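Local coordinates for sister chromatid cohesion protein (Chaetomium thermophilum, PDB 5T8V), which probably loads cohesin onto chromatin, and is represented here by the helical-repeat C-terminal part of Scc2, at residues Leu433-Val436 against Gly437-Glu440; Val555-Arg558 against Asp559-Leu562; Phe1208-Arg1212 against Asp1213-Asp1217; Lys1160-Gly1163 against Val1164-Thr1168; His1185-Leu1188 against His1189-Glu1193. All blocks are in the same frame, centred on the assembly; numbering follows the deposited sequence.

Interaction 1: residues Leu433-Val436 against Gly437-Glu440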
loop_
_atom_site.group_PDB
_atom_site.type_symbol
_atom_site.label_atom_id
_atom_site.label_comp_id
_atom_site.label_asym_id
_atom_site.label_seq_id
_atom_site.Cartn_x
_atom_site.Cartn_y
_atom_site.Cartn_z
ATOM N N LEU A 433 -18.102 -12.705 -9.233
ATOM C CA LEU A 433 -18.161 -12.432 -10.666
ATOM C C LEU A 433 -18.717 -11.041 -10.932
ATOM O O LEU A 433 -18.221 -10.314 -11.803
ATOM C CB LEU A 433 -19.014 -13.487 -11.369
ATOM C CG LEU A 433 -18.503 -14.929 -11.306
ATOM C CD1 LEU A 433 -19.517 -15.878 -11.931
ATOM C CD2 LEU A 433 -17.146 -15.064 -11.989
ATOM N N MET A 434 -19.742 -10.645 -10.175
ATOM C CA MET A 434 -20.351 -9.340 -10.389
ATOM C C MET A 434 -19.395 -8.212 -10.020
ATOM O O MET A 434 -19.321 -7.199 -10.728
ATOM C CB MET A 434 -21.643 -9.239 -9.587
ATOM C CG MET A 434 -22.432 -7.971 -9.855
ATOM S SD MET A 434 -24.131 -8.090 -9.286
ATOM C CE MET A 434 -24.787 -9.297 -10.439
ATOM N N MET A 435 -18.656 -8.361 -8.919
ATOM C CA MET A 435 -17.738 -7.301 -8.512
ATOM C C MET A 435 -16.565 -7.184 -9.477
ATOM O O MET A 435 -16.181 -6.073 -9.860
ATOM C CB MET A 435 -17.243 -7.548 -7.087
ATOM C CG MET A 435 -18.350 -7.531 -6.051
ATOM S SD MET A 435 -19.341 -6.025 -6.105
ATOM C CE MET A 435 -20.913 -6.636 -5.506
ATOM N N VAL A 436 -15.981 -8.313 -9.880
ATOM C CA VAL A 436 -14.947 -8.275 -10.910
ATOM C C VAL A 436 -15.477 -7.559 -12.144
ATOM O O VAL A 436 -14.810 -6.691 -12.721
ATOM C CB VAL A 436 -14.466 -9.699 -11.246
ATOM C CG1 VAL A 436 -13.499 -9.679 -12.427
ATOM C CG2 VAL A 436 -13.800 -10.329 -10.036
ATOM N N GLY A 437 -16.696 -7.910 -12.560
ATOM C CA GLY A 437 -17.296 -7.233 -13.698
ATOM C C GLY A 437 -17.368 -5.730 -13.506
ATOM O O GLY A 437 -17.031 -4.959 -14.408
ATOM N N LEU A 438 -17.807 -5.291 -12.321
ATOM C CA LEU A 438 -17.920 -3.857 -12.065
ATOM C C LEU A 438 -16.559 -3.178 -12.114
ATOM O O LEU A 438 -16.443 -2.040 -12.586
ATOM C CB LEU A 438 -18.588 -3.609 -10.710
ATOM C CG LEU A 438 -20.094 -3.882 -10.608
ATOM C CD1 LEU A 438 -20.582 -3.654 -9.182
ATOM C CD2 LEU A 438 -20.889 -3.017 -11.581
ATOM N N VAL A 439 -15.515 -3.857 -11.633
ATOM C CA VAL A 439 -14.186 -3.251 -11.625
ATOM C C VAL A 439 -13.593 -3.214 -13.028
ATOM O O VAL A 439 -12.785 -2.333 -13.340
ATOM C CB VAL A 439 -13.269 -4.008 -10.644
ATOM C CG1 VAL A 439 -11.837 -3.478 -10.709
ATOM C CG2 VAL A 439 -13.800 -3.889 -9.230
ATOM N N GLU A 440 -13.980 -4.149 -13.895
ATOM C CA GLU A 440 -13.298 -4.323 -15.171
ATOM C C GLU A 440 -13.909 -3.524 -16.318
ATOM O O GLU A 440 -13.292 -3.448 -17.387
ATOM C CB GLU A 440 -13.261 -5.809 -15.547
ATOM C CG GLU A 440 -12.263 -6.612 -14.725
ATOM C CD GLU A 440 -12.108 -8.040 -15.211
ATOM O OE1 GLU A 440 -12.958 -8.497 -16.005
ATOM O OE2 GLU A 440 -11.131 -8.703 -14.803
#
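Val436 meets Glu440, and Met435 meets Leu438, in the last turns of helix 423-440. The backbone bonds are plain alpha-helical ones: the amides of Gly437, Leu438, Val439 and Glu440 each go to the carbonyl four residues back. Gly437 N lies 2.9 Å from Leu433 O. Glu440 N is also 2.9 Å from Val436 O, but this last bond is clearly bent, with 131° at the hydrogen. The same amide reaches Gly437 O at 3.2 Å, so the final N-H is shared between two carbonyls as the helix runs out.

The apolar pair is Met435 and Leu438, lying alongside each other and pointing the same way, with Met435 SD 4.1 Å from Leu438 CD1. A bend in the methionine chain (chi2 -54°) turns its sulfur to that methyl.

Val436 and Glu440 pair differently. Glu440 runs out extended beside the valine, and its OE2 comes 3.5 Å from Val436 CG1, a van der Waals touch of carboxylate on methyl with no polar bond in it.

In the helical-repeat array, Met435 goes inward against Met451, Ala452 and Leu456 of helix 446-474, where Val439 also rests on Ala452. Met434 packs on Ile383 and Val387 of helix 357-391, so the turn bridges two neighbouring helices.

Interaction 2: residues Val555-Arg558 against Asp559-Leu562; sequences VLER and DQEL
Arg558 and Asp559 form a salt bridge between adjacent residues in the first turn of helix 556-574, a local contact at a helix N-terminus, just after helix 527-550. Val555 holds the N-cap position, and its carbonyl O takes Asp559 N at 3.1 Å. The next three amides follow the same alpha-helical pattern; Glu561 N to Glu557 O is almost straight (178°).

Arg558 comes to the carboxylate side-on, with two nitrogens to one oxygen: NE is 3.2 Å and NH2 3.0 Å from Asp559 OD1. That oxygen lies in the guanidinium plane, while the carboxylate is turned 47° against it; NH2 arrives on the syn side and NE from above the carboxylate. The bend at chi3 (63°) folds the arginine back over the start of the helix. NH2 has a second salt bridge to Asp553, so one cation serves two acids. A leucine in its place would probably leave both Asp559 and Asp553 without their positive mate and the Asp559 carboxylate freer to turn.

Further round, Leu556 CD2 lies against the Gln560 amide, and Glu561 is salt-bridged to Arg564. Leu562 packs on Cys547 and Tyr548 of helix 527-550, with Asp559 touching Tyr548 as well. Leu562 CD1 also lies 4.0 Å from Arg558 CG, the two chains running alongside. Over the guanidinium itself sits Val555 CB, 3.7 Å above the plane and centred on one face.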
loop_
_atom_site.group_PDB
_atom_site.type_symbol
_atom_site.label_atom_id
_atom_site.label_comp_id
_atom_site.label_asym_id
_atom_site.label_seq_id
_atom_site.Cartn_x
_atom_site.Cartn_y
_atom_site.Cartn_z
ATOM N N VAL A 555 -9.531 -42.691 -23.117
ATOM C CA VAL A 555 -8.993 -43.577 -22.088
ATOM C C VAL A 555 -10.137 -44.465 -21.610
ATOM O O VAL A 555 -11.051 -43.999 -20.924
ATOM C CB VAL A 555 -8.372 -42.789 -20.930
ATOM C CG1 VAL A 555 -7.688 -43.737 -19.954
ATOM C CG2 VAL A 555 -7.384 -41.755 -21.453
ATOM N N LEU A 556 -10.083 -45.749 -21.966
ATOM C CA LEU A 556 -11.244 -46.619 -21.823
ATOM C C LEU A 556 -11.704 -46.712 -20.370
ATOM O O LEU A 556 -12.816 -46.291 -20.028
ATOM C CB LEU A 556 -10.916 -48.004 -22.384
ATOM C CG LEU A 556 -12.112 -48.930 -22.610
ATOM C CD1 LEU A 556 -11.911 -49.761 -23.868
ATOM C CD2 LEU A 556 -12.321 -49.831 -21.409
ATOM N N GLU A 557 -10.859 -47.269 -19.497
ATOM C CA GLU A 557 -11.292 -47.563 -18.133
ATOM C C GLU A 557 -11.801 -46.311 -17.429
ATOM O O GLU A 557 -12.825 -46.352 -16.735
ATOM C CB GLU A 557 -10.145 -48.195 -17.343
ATOM C CG GLU A 557 -10.551 -48.705 -15.967
ATOM C CD GLU A 557 -11.659 -49.740 -16.032
ATOM O OE1 GLU A 557 -11.676 -50.535 -16.995
ATOM O OE2 GLU A 557 -12.520 -49.752 -15.125
ATOM N N ARG A 558 -11.098 -45.190 -17.590
ATOM C CA ARG A 558 -11.567 -43.927 -17.030
ATOM C C ARG A 558 -12.996 -43.634 -17.473
ATOM O O ARG A 558 -13.864 -43.316 -16.651
ATOM C CB ARG A 558 -10.629 -42.797 -17.457
ATOM C CG ARG A 558 -11.003 -41.416 -16.925
ATOM C CD ARG A 558 -10.371 -40.325 -17.769
ATOM N NE ARG A 558 -10.862 -40.359 -19.145
ATOM C CZ ARG A 558 -10.275 -39.752 -20.172
ATOM N NH1 ARG A 558 -9.159 -39.056 -19.993
ATOM N NH2 ARG A 558 -10.804 -39.848 -21.385
ATOM N N ASP A 559 -13.257 -43.745 -18.776
ATOM C CA ASP A 559 -14.585 -43.442 -19.296
ATOM C C ASP A 559 -15.630 -44.400 -18.741
ATOM O O ASP A 559 -16.770 -44.002 -18.478
ATOM C CB ASP A 559 -14.572 -43.494 -20.822
ATOM C CG ASP A 559 -13.560 -42.548 -21.425
ATOM O OD1 ASP A 559 -13.309 -41.482 -20.822
ATOM O OD2 ASP A 559 -13.013 -42.871 -22.501
ATOM N N GLN A 560 -15.265 -45.671 -18.563
ATOM C CA GLN A 560 -16.217 -46.636 -18.024
ATOM C C GLN A 560 -16.574 -46.299 -16.581
ATOM O O GLN A 560 -17.756 -46.257 -16.213
ATOM C CB GLN A 560 -15.646 -48.049 -18.131
ATOM C CG GLN A 560 -15.338 -48.468 -19.562
ATOM C CD GLN A 560 -15.110 -49.957 -19.701
ATOM O OE1 GLN A 560 -14.617 -50.611 -18.782
ATOM N NE2 GLN A 560 -15.477 -50.504 -20.853
ATOM N N GLU A 561 -15.561 -46.048 -15.747
ATOM C CA GLU A 561 -15.825 -45.610 -14.380
ATOM C C GLU A 561 -16.707 -44.368 -14.365
ATOM O O GLU A 561 -17.646 -44.272 -13.564
ATOM C CB GLU A 561 -14.507 -45.342 -13.653
ATOM C CG GLU A 561 -14.665 -44.815 -12.235
ATOM C CD GLU A 561 -15.381 -45.792 -11.324
ATOM O OE1 GLU A 561 -15.506 -46.976 -11.701
ATOM O OE2 GLU A 561 -15.820 -45.377 -10.230
ATOM N N LEU A 562 -16.423 -43.405 -15.247
ATOM C CA LEU A 562 -17.248 -42.204 -15.312
ATOM C C LEU A 562 -18.680 -42.530 -15.714
ATOM O O LEU A 562 -19.616 -41.857 -15.270
ATOM C CB LEU A 562 -16.634 -41.199 -16.287
ATOM C CG LEU A 562 -15.393 -40.465 -15.775
ATOM C CD1 LEU A 562 -14.691 -39.747 -16.914
ATOM C CD2 LEU A 562 -15.770 -39.480 -14.678
#

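Interaction 3: residues Phe1208-Arg1212 against Asp1213-Asp1217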
loop_
_atom_site.group_PDB
_atom_site.type_symbol
_atom_site.label_atom_id
_atom_site.label_comp_id
_atom_site.label_asym_id
_atom_site.label_seq_id
_atom_site.Cartn_x
_atom_site.Cartn_y
_atom_site.Cartn_z
ATOM N N PHE A 1208 18.843 33.134 -21.288
ATOM C CA PHE A 1208 18.725 32.658 -22.663
ATOM C C PHE A 1208 20.097 32.506 -23.311
ATOM O O PHE A 1208 20.405 31.463 -23.898
ATOM C CB PHE A 1208 17.849 33.606 -23.482
ATOM C CG PHE A 1208 17.839 33.291 -24.951
ATOM C CD1 PHE A 1208 17.272 32.117 -25.416
ATOM C CD2 PHE A 1208 18.403 34.165 -25.866
ATOM C CE1 PHE A 1208 17.265 31.821 -26.765
ATOM C CE2 PHE A 1208 18.397 33.874 -27.216
ATOM C CZ PHE A 1208 17.828 32.701 -27.665
ATOM N N ALA A 1209 20.934 33.543 -23.219
ATOM C CA ALA A 1209 22.272 33.462 -23.800
ATOM C C ALA A 1209 23.058 32.299 -23.210
ATOM O O ALA A 1209 23.831 31.640 -23.913
ATOM C CB ALA A 1209 23.018 34.778 -23.586
ATOM N N TYR A 1210 22.865 32.030 -21.919
ATOM C CA TYR A 1210 23.570 30.929 -21.269
ATOM C C TYR A 1210 23.094 29.585 -21.806
ATOM O O TYR A 1210 23.906 28.710 -22.124
ATOM C CB TYR A 1210 23.366 31.019 -19.758
ATOM C CG TYR A 1210 24.129 29.994 -18.949
ATOM C CD1 TYR A 1210 25.492 30.126 -18.735
ATOM C CD2 TYR A 1210 23.479 28.908 -18.379
ATOM C CE1 TYR A 1210 26.193 29.197 -17.987
ATOM C CE2 TYR A 1210 24.169 27.974 -17.630
ATOM C CZ TYR A 1210 25.526 28.123 -17.436
ATOM O OH TYR A 1210 26.220 27.194 -16.691
ATOM N N GLN A 1211 21.775 29.406 -21.918
ATOM C CA GLN A 1211 21.242 28.160 -22.459
ATOM C C GLN A 1211 21.655 27.960 -23.912
ATOM O O GLN A 1211 21.832 26.819 -24.355
ATOM C CB GLN A 1211 19.717 28.148 -22.341
ATOM C CG GLN A 1211 19.206 28.123 -20.911
ATOM C CD GLN A 1211 19.456 26.796 -20.226
ATOM O OE1 GLN A 1211 19.358 25.737 -20.846
ATOM N NE2 GLN A 1211 19.789 26.845 -18.941
ATOM N N ARG A 1212 21.816 29.050 -24.663
ATOM C CA ARG A 1212 22.111 28.947 -26.087
ATOM C C ARG A 1212 23.589 28.678 -26.339
ATOM O O ARG A 1212 23.940 27.786 -27.119
ATOM C CB ARG A 1212 21.671 30.229 -26.801
ATOM C CG ARG A 1212 22.200 30.371 -28.224
ATOM C CD ARG A 1212 21.560 31.547 -28.947
ATOM N NE ARG A 1212 21.613 32.776 -28.158
ATOM C CZ ARG A 1212 22.700 33.529 -28.009
ATOM N NH1 ARG A 1212 23.842 33.182 -28.586
ATOM N NH2 ARG A 1212 22.646 34.630 -27.273
ATOM N N ASP A 1213 24.470 29.433 -25.684
ATOM C CA ASP A 1213 25.896 29.368 -25.979
ATOM C C ASP A 1213 26.648 28.360 -25.117
ATOM O O ASP A 1213 27.638 27.782 -25.582
ATOM C CB ASP A 1213 26.529 30.751 -25.802
ATOM C CG ASP A 1213 25.910 31.795 -26.711
ATOM O OD1 ASP A 1213 25.430 31.425 -27.802
ATOM O OD2 ASP A 1213 25.904 32.986 -26.333
ATOM N N ILE A 1214 26.209 28.133 -23.880
ATOM C CA ILE A 1214 26.949 27.284 -22.951
ATOM C C ILE A 1214 26.315 25.901 -22.891
ATOM O O ILE A 1214 26.927 24.909 -23.298
ATOM C CB ILE A 1214 27.008 27.923 -21.551
ATOM C CG1 ILE A 1214 27.395 29.402 -21.655
ATOM C CG2 ILE A 1214 27.995 27.173 -20.668
ATOM C CD1 ILE A 1214 28.674 29.665 -22.436
ATOM N N VAL A 1215 25.088 25.824 -22.370
ATOM C CA VAL A 1215 24.395 24.542 -22.284
ATOM C C VAL A 1215 24.150 23.974 -23.672
ATOM O O VAL A 1215 24.053 22.753 -23.846
ATOM C CB VAL A 1215 23.076 24.700 -21.499
ATOM C CG1 VAL A 1215 22.339 23.367 -21.407
ATOM C CG2 VAL A 1215 23.343 25.253 -20.106
ATOM N N LYS A 1216 24.042 24.840 -24.680
ATOM C CA LYS A 1216 23.782 24.424 -26.056
ATOM C C LYS A 1216 22.442 23.687 -26.147
ATOM O O LYS A 1216 22.349 22.542 -26.596
ATOM C CB LYS A 1216 24.936 23.570 -26.592
ATOM C CG LYS A 1216 26.303 24.219 -26.408
ATOM C CD LYS A 1216 27.082 24.282 -27.711
ATOM C CE LYS A 1216 28.388 25.040 -27.538
ATOM N NZ LYS A 1216 29.167 25.122 -28.805
ATOM N N ASP A 1217 21.399 24.383 -25.699
ATOM C CA ASP A 1217 20.026 23.893 -25.712
ATOM C C ASP A 1217 19.087 25.091 -25.629
ATOM O O ASP A 1217 18.594 25.419 -24.542
ATOM C CB ASP A 1217 19.775 22.928 -24.552
ATOM C CG ASP A 1217 18.312 22.553 -24.413
ATOM O OD1 ASP A 1217 17.589 22.568 -25.432
ATOM O OD2 ASP A 1217 17.884 22.243 -23.282
#
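Asp1213 touches back on both Ala1209 and Arg1212 near the end of helix 1200-1213. Its N bonds to Ala1209 O at 2.9 Å, a regular helical bond. Its carboxylate forms a salt bridge through OD1 with Arg1212 NH1, the two side chains lying side by side with their flat groups turned 78° apart; the exact spacing is doubtful in this model.

Ile1214 follows, its N 3.0 Å from Tyr1210 O. Its CB stands over one face of the Tyr1210 ring, 4.2 Å from the centroid, in a CH-pi contact, and Ile1214 CG1 lies 3.6 Å from Tyr1210 CD1. The ring can lie under the isoleucine because Tyr1210 CG is trans to its own N (chi1 -176°), which swings the phenol toward the helix end.

Val1215 adds a second grip on the same carbonyl: its N is 3.1 Å from Tyr1210 O, a five-residue, pi-type step that widens the final turn. Val1215 CG2 meets Tyr1210 CE2 at 3.8 Å, so isoleucine and valine both lean on the one ring.

Lys1216 leaves helical geometry with a positive phi (61°), and its CA-H points at Arg1212 O. Asp1217 then turns its N back to Gln1211 O, 2.8 Å away.

Lys1229 bonds both Asp1217 OD2 and Gln1211 OE1, while Gln1211 NE2 holds Thr1171 O. Tyr1210 rests on Thr1168 and Leu1169, which sets this helix end against helix 1163-1169.

Interaction 4: residues Lys1160-Gly1163 against Val1164-Thr1168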
loop_
_atom_site.group_PDB
_atom_site.type_symbol
_atom_site.label_atom_id
_atom_site.label_comp_id
_atom_site.label_asym_id
_atom_site.label_seq_id
_atom_site.Cartn_x
_atom_site.Cartn_y
_atom_site.Cartn_z
ATOM N N LYS A 1160 24.565 43.962 -7.080
ATOM C CA LYS A 1160 24.330 44.244 -8.492
ATOM C C LYS A 1160 25.331 43.511 -9.376
ATOM O O LYS A 1160 24.968 42.983 -10.433
ATOM C CB LYS A 1160 24.396 45.750 -8.745
ATOM C CG LYS A 1160 23.261 46.529 -8.110
ATOM C CD LYS A 1160 23.349 48.014 -8.420
ATOM C CE LYS A 1160 22.176 48.774 -7.818
ATOM N NZ LYS A 1160 22.230 50.233 -8.123
ATOM N N GLU A 1161 26.596 43.461 -8.955
ATOM C CA GLU A 1161 27.653 42.826 -9.731
ATOM C C GLU A 1161 27.576 41.306 -9.713
ATOM O O GLU A 1161 28.434 40.660 -10.326
ATOM C CB GLU A 1161 29.018 43.264 -9.198
ATOM C CG GLU A 1161 29.282 44.762 -9.278
ATOM C CD GLU A 1161 30.518 45.178 -8.500
ATOM O OE1 GLU A 1161 30.456 45.211 -7.253
ATOM O OE2 GLU A 1161 31.555 45.465 -9.135
ATOM N N THR A 1162 26.582 40.718 -9.048
ATOM C CA THR A 1162 26.602 39.286 -8.775
ATOM C C THR A 1162 25.273 38.615 -9.106
ATOM O O THR A 1162 25.251 37.467 -9.558
ATOM C CB THR A 1162 26.962 39.057 -7.301
ATOM O OG1 THR A 1162 28.282 39.551 -7.050
ATOM C CG2 THR A 1162 26.910 37.593 -6.944
ATOM N N GLY A 1163 24.164 39.317 -8.884
ATOM C CA GLY A 1163 22.844 38.731 -9.032
ATOM C C GLY A 1163 22.613 37.982 -10.330
ATOM O O GLY A 1163 22.340 36.778 -10.319
ATOM N N VAL A 1164 22.717 38.689 -11.458
ATOM C CA VAL A 1164 22.397 38.091 -12.752
ATOM C C VAL A 1164 23.240 36.848 -12.997
ATOM O O VAL A 1164 22.775 35.876 -13.602
ATOM C CB VAL A 1164 22.578 39.128 -13.876
ATOM C CG1 VAL A 1164 22.463 38.472 -15.251
ATOM C CG2 VAL A 1164 21.549 40.241 -13.736
ATOM N N THR A 1165 24.490 36.853 -12.532
ATOM C CA THR A 1165 25.363 35.709 -12.767
ATOM C C THR A 1165 24.824 34.460 -12.081
ATOM O O THR A 1165 24.747 33.390 -12.692
ATOM C CB THR A 1165 26.785 36.020 -12.291
ATOM O OG1 THR A 1165 27.333 37.081 -13.085
ATOM C CG2 THR A 1165 27.687 34.787 -12.415
ATOM N N PHE A 1166 24.447 34.573 -10.805
ATOM C CA PHE A 1166 23.941 33.407 -10.086
ATOM C C PHE A 1166 22.557 33.007 -10.583
ATOM O O PHE A 1166 22.252 31.813 -10.690
ATOM C CB PHE A 1166 23.912 33.679 -8.583
ATOM C CG PHE A 1166 25.245 33.504 -7.912
ATOM C CD1 PHE A 1166 25.848 32.259 -7.851
ATOM C CD2 PHE A 1166 25.890 34.579 -7.338
ATOM C CE1 PHE A 1166 27.075 32.095 -7.233
ATOM C CE2 PHE A 1166 27.117 34.421 -6.715
ATOM C CZ PHE A 1166 27.710 33.179 -6.664
ATOM N N ILE A 1167 21.705 33.988 -10.886
ATOM C CA ILE A 1167 20.418 33.681 -11.503
ATOM C C ILE A 1167 20.631 32.879 -12.780
ATOM O O ILE A 1167 19.853 31.970 -13.100
ATOM C CB ILE A 1167 19.630 34.977 -11.772
ATOM C CG1 ILE A 1167 19.326 35.697 -10.455
ATOM C CG2 ILE A 1167 18.332 34.673 -12.515
ATOM C CD1 ILE A 1167 18.734 37.083 -10.627
ATOM N N THR A 1168 21.691 33.197 -13.526
ATOM C CA THR A 1168 21.969 32.493 -14.774
ATOM C C THR A 1168 22.516 31.095 -14.512
ATOM O O THR A 1168 22.098 30.127 -15.157
ATOM C CB THR A 1168 22.957 33.302 -15.617
ATOM O OG1 THR A 1168 22.468 34.638 -15.781
ATOM C CG2 THR A 1168 23.140 32.671 -16.984
#
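Thr1162 O is gripped by two amides at the N-terminus of helix 1163-1169: Phe1166 N, 3.3 Å away in a nearly straight bond, and Thr1165 N, 3.1 Å away but weak because of its angle. Thr1162 is the N-cap residue; its hydroxyl makes no capping bond, and its carbonyl starts the helical bonding. Alongside it, Thr1162 CG2 approaches the edge of the Phe1166 ring in the ring plane, at a spacing too short to trust.

Gly1163 O takes Ile1167 N at 2.9 Å, with 178° at the hydrogen. With CG1 beside its own backbone N (chi1 -62°), Ile1167 lays CG1 and CD1 against that same carbonyl, CD1 at 3.6 Å from Gly1163 O. The side chain also packs on Ile1207 and His1185. Cutting Ile1167 down to alanine is likely to open a gap beside those two and uncover the Gly1163 carbonyl.

Phe1166 packs onto Val1145 and Leu1148 of helix 1139-1154 and Ala1181 of helix 1175-1191. Thr1168 OG1 bonds to Ser1206 OG and also turns back to Val1164 O, at a doubtfully short spacing; the backbone bond is sounder, with Thr1168 N 2.9 Å from Val1164 O.

Interaction 5: residues His1185-Leu1188 against His1189-Glu1193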
loop_
_atom_site.group_PDB
_atom_site.type_symbol
_atom_site.label_atom_id
_atom_site.label_comp_id
_atom_site.label_asym_id
_atom_site.label_seq_id
_atom_site.Cartn_x
_atom_site.Cartn_y
_atom_site.Cartn_z
ATOM N N HIS A 1185 21.243 32.867 -5.333
ATOM C CA HIS A 1185 20.156 33.681 -5.863
ATOM C C HIS A 1185 19.016 33.790 -4.858
ATOM O O HIS A 1185 18.421 34.862 -4.697
ATOM C CB HIS A 1185 19.666 33.094 -7.187
ATOM C CG HIS A 1185 18.360 33.655 -7.655
ATOM N ND1 HIS A 1185 17.961 34.948 -7.386
ATOM C CD2 HIS A 1185 17.363 33.100 -8.384
ATOM C CE1 HIS A 1185 16.774 35.161 -7.921
ATOM N NE2 HIS A 1185 16.387 34.056 -8.534
ATOM N N LYS A 1186 18.704 32.692 -4.165
ATOM C CA LYS A 1186 17.621 32.711 -3.187
ATOM C C LYS A 1186 17.960 33.614 -2.007
ATOM O O LYS A 1186 17.148 34.455 -1.604
ATOM C CB LYS A 1186 17.324 31.287 -2.715
ATOM C CG LYS A 1186 16.396 31.209 -1.509
ATOM C CD LYS A 1186 15.901 29.791 -1.260
ATOM C CE LYS A 1186 17.053 28.802 -1.131
ATOM N NZ LYS A 1186 16.610 27.487 -0.589
ATOM N N ALA A 1187 19.156 33.454 -1.437
ATOM C CA ALA A 1187 19.558 34.307 -0.322
ATOM C C ALA A 1187 19.686 35.759 -0.763
ATOM O O ALA A 1187 19.240 36.675 -0.059
ATOM C CB ALA A 1187 20.876 33.809 0.268
ATOM N N LEU A 1188 20.287 35.989 -1.930
ATOM C CA LEU A 1188 20.467 37.351 -2.418
ATOM C C LEU A 1188 19.125 38.042 -2.621
ATOM O O LEU A 1188 18.965 39.217 -2.273
ATOM C CB LEU A 1188 21.275 37.329 -3.715
ATOM C CG LEU A 1188 21.752 38.676 -4.255
ATOM C CD1 LEU A 1188 23.062 38.495 -5.010
ATOM C CD2 LEU A 1188 20.702 39.309 -5.156
ATOM N N HIS A 1189 18.147 37.332 -3.188
ATOM C CA HIS A 1189 16.807 37.897 -3.305
ATOM C C HIS A 1189 16.187 38.118 -1.932
ATOM O O HIS A 1189 15.487 39.114 -1.714
ATOM C CB HIS A 1189 15.920 36.982 -4.149
ATOM C CG HIS A 1189 14.459 37.299 -4.051
ATOM N ND1 HIS A 1189 13.642 36.752 -3.084
ATOM C CD2 HIS A 1189 13.669 38.109 -4.797
ATOM C CE1 HIS A 1189 12.413 37.210 -3.239
ATOM N NE2 HIS A 1189 12.403 38.035 -4.271
ATOM N N THR A 1190 16.433 37.202 -0.993
ATOM C CA THR A 1190 15.910 37.361 0.360
ATOM C C THR A 1190 16.374 38.678 0.971
ATOM O O THR A 1190 15.572 39.431 1.535
ATOM C CB THR A 1190 16.343 36.181 1.235
ATOM O OG1 THR A 1190 15.748 34.973 0.740
ATOM C CG2 THR A 1190 15.924 36.386 2.692
ATOM N N LYS A 1191 17.668 38.975 0.861
ATOM C CA LYS A 1191 18.214 40.177 1.479
ATOM C C LYS A 1191 18.098 41.413 0.596
ATOM O O LYS A 1191 18.028 42.530 1.120
ATOM C CB LYS A 1191 19.684 39.962 1.846
ATOM C CG LYS A 1191 19.971 38.632 2.519
ATOM C CD LYS A 1191 21.247 38.695 3.340
ATOM C CE LYS A 1191 22.063 37.421 3.228
ATOM N NZ LYS A 1191 22.884 37.411 1.984
ATOM N N HIS A 1192 18.070 41.246 -0.729
ATOM C CA HIS A 1192 18.113 42.374 -1.657
ATOM C C HIS A 1192 17.114 42.169 -2.801
ATOM O O HIS A 1192 17.470 42.039 -3.967
ATOM C CB HIS A 1192 19.530 42.561 -2.197
ATOM C CG HIS A 1192 20.568 42.734 -1.131
ATOM N ND1 HIS A 1192 21.754 42.032 -1.126
ATOM C CD2 HIS A 1192 20.599 43.532 -0.037
ATOM C CE1 HIS A 1192 22.470 42.388 -0.074
ATOM N NE2 HIS A 1192 21.792 43.297 0.603
ATOM N N GLU A 1193 15.823 42.146 -2.459
ATOM C CA GLU A 1193 14.785 42.088 -3.483
ATOM C C GLU A 1193 14.701 43.402 -4.250
ATOM O O GLU A 1193 14.518 43.410 -5.477
ATOM C CB GLU A 1193 13.442 41.755 -2.831
ATOM C CG GLU A 1193 12.251 41.731 -3.781
ATOM C CD GLU A 1193 10.925 41.731 -3.044
ATOM O OE1 GLU A 1193 10.220 40.701 -3.082
ATOM O OE2 GLU A 1193 10.591 42.762 -2.419
#
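His1189, Thr1190, Lys1191 and His1192 each send their amide to the carbonyl four residues back, His1185 to Leu1188 in turn, which closes the last turn of helix 1175-1191; His1192 N to Leu1188 O is 2.7 Å and bent.

Thr1190 adds a side-chain bond. With OG1 beside its own N (chi1 -65°), the hydroxyl swings back and donates to Lys1186 O at 2.8 Å, arriving from above the carbonyl plane. Thr1190 N reaches Lys1186 O at 2.9 Å from the opposite face, so the carbonyl is held on two sides. Lys1191 CG rests 3.3 Å from Ala1187 O, and the chain bends further out.

The two inner histidines meet only lightly: His1189 CB lies 4.3 Å from His1185 CE1. At the end His1192 leaves helical geometry and becomes the N-cap of helix 1193-1196. Its ring is covered on one face by Lys1191 CB, 4.0 Å above the plane and over the centre, and His1192 CB keeps 3.4 Å from Leu1188 O.

Around this turn, His1185 and His1189 both pack on Val1236 of helix 1231-1240, where His1189 also meets Ser1240. Leu1188 and His1192 share Pro1159, in the loop leading to helix 1163-1169.

In the fold
Interactions 3, 4 and 5 form one cluster in the C-terminal part of the chain, in the region matching the sister chromatid cohesion C-terminus family. Interactions 4 and 5 have centres 11 Å apart and touch: Ile1167 CG1 lies 3.4 Å from His1185 ND1, and Gly1163 CA 4.0 Å from Leu1188 CD1. Interaction 3 touches interaction 4 through Tyr1210 and Thr1168, their centres 16 Å apart, but stays about 12 Å from interaction 5 at the nearest atoms. Helix 1163-1169 therefore sits between the other two. Interactions 1 and 2 lie far off, with centres 39 Å from each other; the centres of interactions 2 and 5 are about 90 Å apart, on opposite sides of the chain's centre.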